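Local coordinates for type VII secretion system protein EssB (Staphylococcus aureus, PDB 4ANN), which is an integral membrane component of the type VII secretion system and is probably required for secretion of EsxA and EsxB, at residues 22-26 / 27-31; 184-187 / 188-192. All coordinates share one frame; numbering follows the deposited sequence. Where two conformers were deposited one is given.

How the contacts relate
The two contacts are both local, each formed by residues that follow one another along the chain, and they sit on opposite sides of the centre of this cytoplasmic segment of EssB. Contact 1 ends the edge strand 21-25 near the N-terminus with a 3-10 turn; contact 2 lies in helix 183-192, the last helix modelled. Their centres are about 40 Å apart and their nearest atoms about 25 Å, so they do not touch. Contact 1 belongs to a three-stranded antiparallel sheet, contact 2 to a helix packed against helices 80-89, 136-151 and 172-179. Both use short-range backbone hydrogen bonds, three residues apart in the turn and four in the helix.

Contact 1. Residues 22-26 / 27-31; sequences REIPK and SSIKP
S28 and I29 fold back on P25 and K26 in a 3-10 turn that ends the edge strand 21-25 of a three-stranded antiparallel sheet. Two backbone bonds of the i to i+3 kind make the turn: S28 N donates to P25 O over 3.1 Å, and I29 N to K26 O over 3.0 Å, the second the straighter at 160°. S28 OG adds a third bond, reaching P25 O at 2.7 Å in the carbonyl plane, while the backbone N-H comes from above that plane. P25 O thus takes two donors from one residue. The short hydroxyl of serine suits this place because its torsion (chi1 76°) sets OG between its own backbone N and carbonyl carbon, turned back to the chain; this is one of two conformers. P25, which has no N-H, falls between I24 and K26, whose backbones bond to F59 and D57, so that pairing loses nothing.

The buried side chains of I24 and I29 meet across the turn. They cross at a slant, I24 CG2 lying 3.9 Å from I29 CG1, and I29 also packs on F34 and V129. K26 runs its extended chain away from the turn, where NZ forms a salt bridge with E54 and hydrogen bonds to the carbonyls of L55 and R56, at the hairpin joining strands 50-54 and 58-63. Further back along the strand, R22 lies flat beneath a methyl: I24 CD1 sits 3.6 Å above the centre of the guanidinium plane, while NH1 and NH2 are held by the carbonyls of R123 and D130.

Contact 2. Residues 184-187 / 188-192; sequences DLLT and AFLDE
Helix 183-192, the last in the modelled chain, is drawn together here by four successive i to i+4 bonds. A188 N donates to D184 O over 3.0 Å, F189 N to L185 O, L190 N to L186 O and D191 N to T187 O, the last three each about 2.9 Å long. The L190 bond is close to straight at 166°.

Side chains four apart line up on the same flank. T187 and D191 run side by side, T187 CG2 passing 3.9 Å from D191 OD2. D191 CG, anti to its carbonyl carbon (chi1 -71°), folds back over the preceding turn and stands 3.2 Å from T187 O, with OD1 and OD2 both farther off. T187 OG1 bonds instead to the carbonyl of L183, one turn back, which satisfies the hydroxyl within the helix; the T187 side chain also touches L88 of helix 80-89.

The helix is amphipathic, and its buried side packs on helices 136-151 and 80-89 in this cytoplasmic segment of EssB. L186 and L190 form the buried stripe: L186 packs on L140, Y143 and K144 of helix 136-151, while L190 reaches V147 of that helix and L84 and L88 of helix 80-89. The branched end of L190 suits a place between two helices, touching both; L186 CG and L190 CD1 approach only to 4.4 Å. F189 turns its ring away from the first turn, CG anti to the backbone N (chi1 174°), and brings it to K176 and V177 of helix 172-179. A188, with only a methyl, keeps CB 3.6 Å from L185 O.

Contact 1. Residues 22-26 / 27-31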
loop_
_atom_site.group_PDB
_atom_site.type_symbol
_atom_site.label_atom_id
_atom_site.label_comp_id
_atom_site.label_asym_id
_atom_site.label_seq_id
_atom_site.Cartn_x
_atom_site.Cartn_y
_atom_site.Cartn_z
ATOM N N ARG A 22 9.852 3.726 12.512
ATOM C CA ARG A 22 10.560 4.379 11.439
ATOM C C ARG A 22 11.405 5.503 12.023
ATOM O O ARG A 22 10.940 6.275 12.864
ATOM C CB ARG A 22 9.496 4.941 10.491
ATOM C CG ARG A 22 10.092 5.772 9.425
ATOM C CD ARG A 22 8.965 6.454 8.623
ATOM N NE ARG A 22 9.641 7.224 7.605
ATOM C CZ ARG A 22 8.961 8.005 6.759
ATOM N NH1 ARG A 22 7.663 8.125 6.824
ATOM N NH2 ARG A 22 9.677 8.659 5.826
ATOM N N GLU A 23 12.648 5.681 11.519
ATOM C CA GLU A 23 13.501 6.786 11.922
ATOM C C GLU A 23 13.758 7.663 10.736
ATOM O O GLU A 23 14.078 7.194 9.634
ATOM C CB GLU A 23 14.833 6.276 12.506
ATOM C CG GLU A 23 15.748 7.445 12.920
ATOM C CD GLU A 23 17.021 7.008 13.529
ATOM O OE1 GLU A 23 16.870 6.338 14.566
ATOM O OE2 GLU A 23 18.141 7.327 13.077
ATOM N N ILE A 24 13.614 8.967 10.940
ATOM C CA ILE A 24 13.856 10.000 9.908
ATOM C C ILE A 24 14.959 10.902 10.388
ATOM O O ILE A 24 14.778 11.626 11.366
ATOM C CB ILE A 24 12.577 10.829 9.649
ATOM C CG1 ILE A 24 11.419 9.916 9.193
ATOM C CG2 ILE A 24 12.870 11.990 8.673
ATOM C CD1 ILE A 24 10.090 10.587 9.196
ATOM N N PRO A 25 16.131 10.900 9.749
ATOM C CA PRO A 25 17.215 11.826 10.231
ATOM C C PRO A 25 16.793 13.253 10.026
ATOM O O PRO A 25 16.239 13.645 8.990
ATOM C CB PRO A 25 18.403 11.449 9.351
ATOM C CG PRO A 25 18.083 10.124 8.797
ATOM C CD PRO A 25 16.565 10.022 8.625
ATOM N N LYS A 26 17.103 14.124 10.985
ATOM C CA LYS A 26 16.725 15.530 10.830
ATOM C C LYS A 26 17.400 16.234 9.633
ATOM O O LYS A 26 16.810 17.112 9.013
ATOM C CB LYS A 26 17.064 16.248 12.109
ATOM C CG LYS A 26 15.994 16.052 13.163
ATOM C CD LYS A 26 16.373 16.772 14.438
ATOM C CE LYS A 26 15.279 16.647 15.499
ATOM N NZ LYS A 26 15.634 17.355 16.737
ATOM N N SER A 27 18.630 15.880 9.333
ATOM C CA SER A 27 19.255 16.593 8.221
ATOM C C SER A 27 18.603 16.245 6.925
ATOM O O SER A 27 18.814 16.951 5.956
ATOM C CB SER A 27 20.733 16.218 8.165
ATOM O OG SER A 27 20.898 14.811 8.003
ATOM N N SER A 28 17.789 15.195 6.846
ATOM C CA SER A 28 17.072 14.864 5.606
ATOM C C SER A 28 15.914 15.821 5.375
ATOM O O SER A 28 15.397 15.819 4.237
ATOM C CB SER A 28 16.623 13.411 5.591
ATOM O OG SER A 28 15.487 13.138 6.405
ATOM N N ILE A 29 15.493 16.579 6.384
ATOM C CA ILE A 29 14.319 17.455 6.379
ATOM C C ILE A 29 14.833 18.898 6.331
ATOM O O ILE A 29 15.669 19.248 7.192
ATOM C CB ILE A 29 13.417 17.255 7.618
ATOM C CG1 ILE A 29 13.048 15.760 7.825
ATOM C CG2 ILE A 29 12.165 18.122 7.616
ATOM C CD1 ILE A 29 12.282 15.279 6.578
ATOM N N LYS A 30 14.342 19.690 5.385
ATOM C CA LYS A 30 14.670 21.139 5.465
ATOM C C LYS A 30 14.304 21.711 6.810
ATOM O O LYS A 30 13.164 21.427 7.258
ATOM C CB LYS A 30 13.907 21.913 4.371
ATOM C CG LYS A 30 14.538 21.637 2.990
ATOM C CD LYS A 30 14.027 22.620 1.966
ATOM N N PRO A 31 15.125 22.537 7.443
ATOM C CA PRO A 31 14.697 23.112 8.737
ATOM C C PRO A 31 13.342 23.813 8.696
ATOM O O PRO A 31 12.553 23.751 9.648
ATOM C CB PRO A 31 15.842 24.109 9.051
ATOM C CG PRO A 31 17.000 23.424 8.417
ATOM C CD PRO A 31 16.470 22.958 7.089
#

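Contact 2. Residues 184-187 / 188-192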
loop_
_atom_site.group_PDB
_atom_site.type_symbol
_atom_site.label_atom_id
_atom_site.label_comp_id
_atom_site.label_asym_id
_atom_site.label_seq_id
_atom_site.Cartn_x
_atom_site.Cartn_y
_atom_site.Cartn_z
ATOM N N ASP A 184 -8.194 0.765 -14.815
ATOM C CA ASP A 184 -9.605 0.532 -15.041
ATOM C C ASP A 184 -9.906 -0.851 -15.591
ATOM O O ASP A 184 -10.905 -1.457 -15.220
ATOM C CB ASP A 184 -10.209 1.554 -16.030
ATOM C CG ASP A 184 -10.387 2.911 -15.326
ATOM O OD1 ASP A 184 -10.360 2.948 -14.074
ATOM O OD2 ASP A 184 -10.503 3.951 -15.995
ATOM N N LEU A 185 -9.139 -1.422 -16.469
ATOM C CA LEU A 185 -9.301 -2.730 -17.060
ATOM C C LEU A 185 -8.956 -3.772 -16.007
ATOM O O LEU A 185 -9.606 -4.826 -16.030
ATOM C CB LEU A 185 -8.521 -2.938 -18.360
ATOM C CG LEU A 185 -9.031 -2.110 -19.555
ATOM C CD1 LEU A 185 -8.014 -2.034 -20.663
ATOM C CD2 LEU A 185 -10.347 -2.688 -20.021
ATOM N N LEU A 186 -8.031 -3.554 -15.101
ATOM C CA LEU A 186 -7.836 -4.501 -14.002
ATOM C C LEU A 186 -9.082 -4.538 -13.133
ATOM O O LEU A 186 -9.546 -5.631 -12.762
ATOM C CB LEU A 186 -6.603 -4.145 -13.161
ATOM C CG LEU A 186 -6.336 -5.045 -11.995
ATOM C CD1 LEU A 186 -6.134 -6.505 -12.416
ATOM C CD2 LEU A 186 -5.116 -4.567 -11.201
ATOM N N THR A 187 -9.641 -3.389 -12.804
ATOM C CA THR A 187 -10.896 -3.322 -12.028
ATOM C C THR A 187 -11.970 -4.117 -12.713
ATOM O O THR A 187 -12.739 -4.841 -12.085
ATOM C CB THR A 187 -11.335 -1.832 -11.925
ATOM O OG1 THR A 187 -10.327 -1.148 -11.194
ATOM C CG2 THR A 187 -12.685 -1.779 -11.209
ATOM N N ALA A 188 -12.095 -3.949 -14.011
ATOM C CA ALA A 188 -13.145 -4.604 -14.786
ATOM C C ALA A 188 -12.952 -6.085 -14.771
ATOM O O ALA A 188 -13.906 -6.854 -14.612
ATOM C CB ALA A 188 -13.166 -4.120 -16.251
ATOM N N PHE A 189 -11.693 -6.524 -14.865
ATOM C CA PHE A 189 -11.403 -7.958 -14.744
ATOM C C PHE A 189 -11.831 -8.493 -13.389
ATOM O O PHE A 189 -12.483 -9.545 -13.263
ATOM C CB PHE A 189 -9.949 -8.223 -15.020
ATOM C CG PHE A 189 -9.574 -9.665 -14.774
ATOM C CD1 PHE A 189 -9.960 -10.638 -15.674
ATOM C CD2 PHE A 189 -8.884 -10.020 -13.644
ATOM C CE1 PHE A 189 -9.651 -11.963 -15.433
ATOM C CE2 PHE A 189 -8.541 -11.352 -13.423
ATOM C CZ PHE A 189 -8.901 -12.309 -14.325
ATOM N N LEU A 190 -11.442 -7.779 -12.318
ATOM C CA LEU A 190 -11.805 -8.234 -10.958
ATOM C C LEU A 190 -13.308 -8.284 -10.803
ATOM O O LEU A 190 -13.875 -9.231 -10.210
ATOM C CB LEU A 190 -11.162 -7.338 -9.913
ATOM C CG LEU A 190 -9.607 -7.393 -9.780
ATOM C CD1 LEU A 190 -9.167 -6.284 -8.830
ATOM C CD2 LEU A 190 -9.153 -8.744 -9.337
ATOM N N ASP A 191 -14.028 -7.265 -11.298
ATOM C CA ASP A 191 -15.485 -7.272 -11.169
ATOM C C ASP A 191 -16.109 -8.476 -11.865
ATOM O O ASP A 191 -17.087 -9.030 -11.454
ATOM C CB ASP A 191 -16.039 -6.035 -11.833
ATOM C CG ASP A 191 -15.852 -4.670 -11.233
ATOM O OD1 ASP A 191 -15.618 -4.632 -10.013
ATOM O OD2 ASP A 191 -16.028 -3.665 -12.017
ATOM N N GLU A 192 -15.524 -8.824 -13.064
ATOM C CA GLU A 192 -15.983 -9.944 -13.855
ATOM C C GLU A 192 -15.793 -11.282 -13.118
ATOM O O GLU A 192 -16.528 -12.246 -13.293
ATOM C CB GLU A 192 -15.258 -9.999 -15.200
ATOM C CG GLU A 192 -15.658 -8.899 -16.151
ATOM C CD GLU A 192 -14.670 -8.679 -17.307
ATOM O OE1 GLU A 192 -13.654 -9.408 -17.512
ATOM O OE2 GLU A 192 -14.874 -7.713 -18.075
#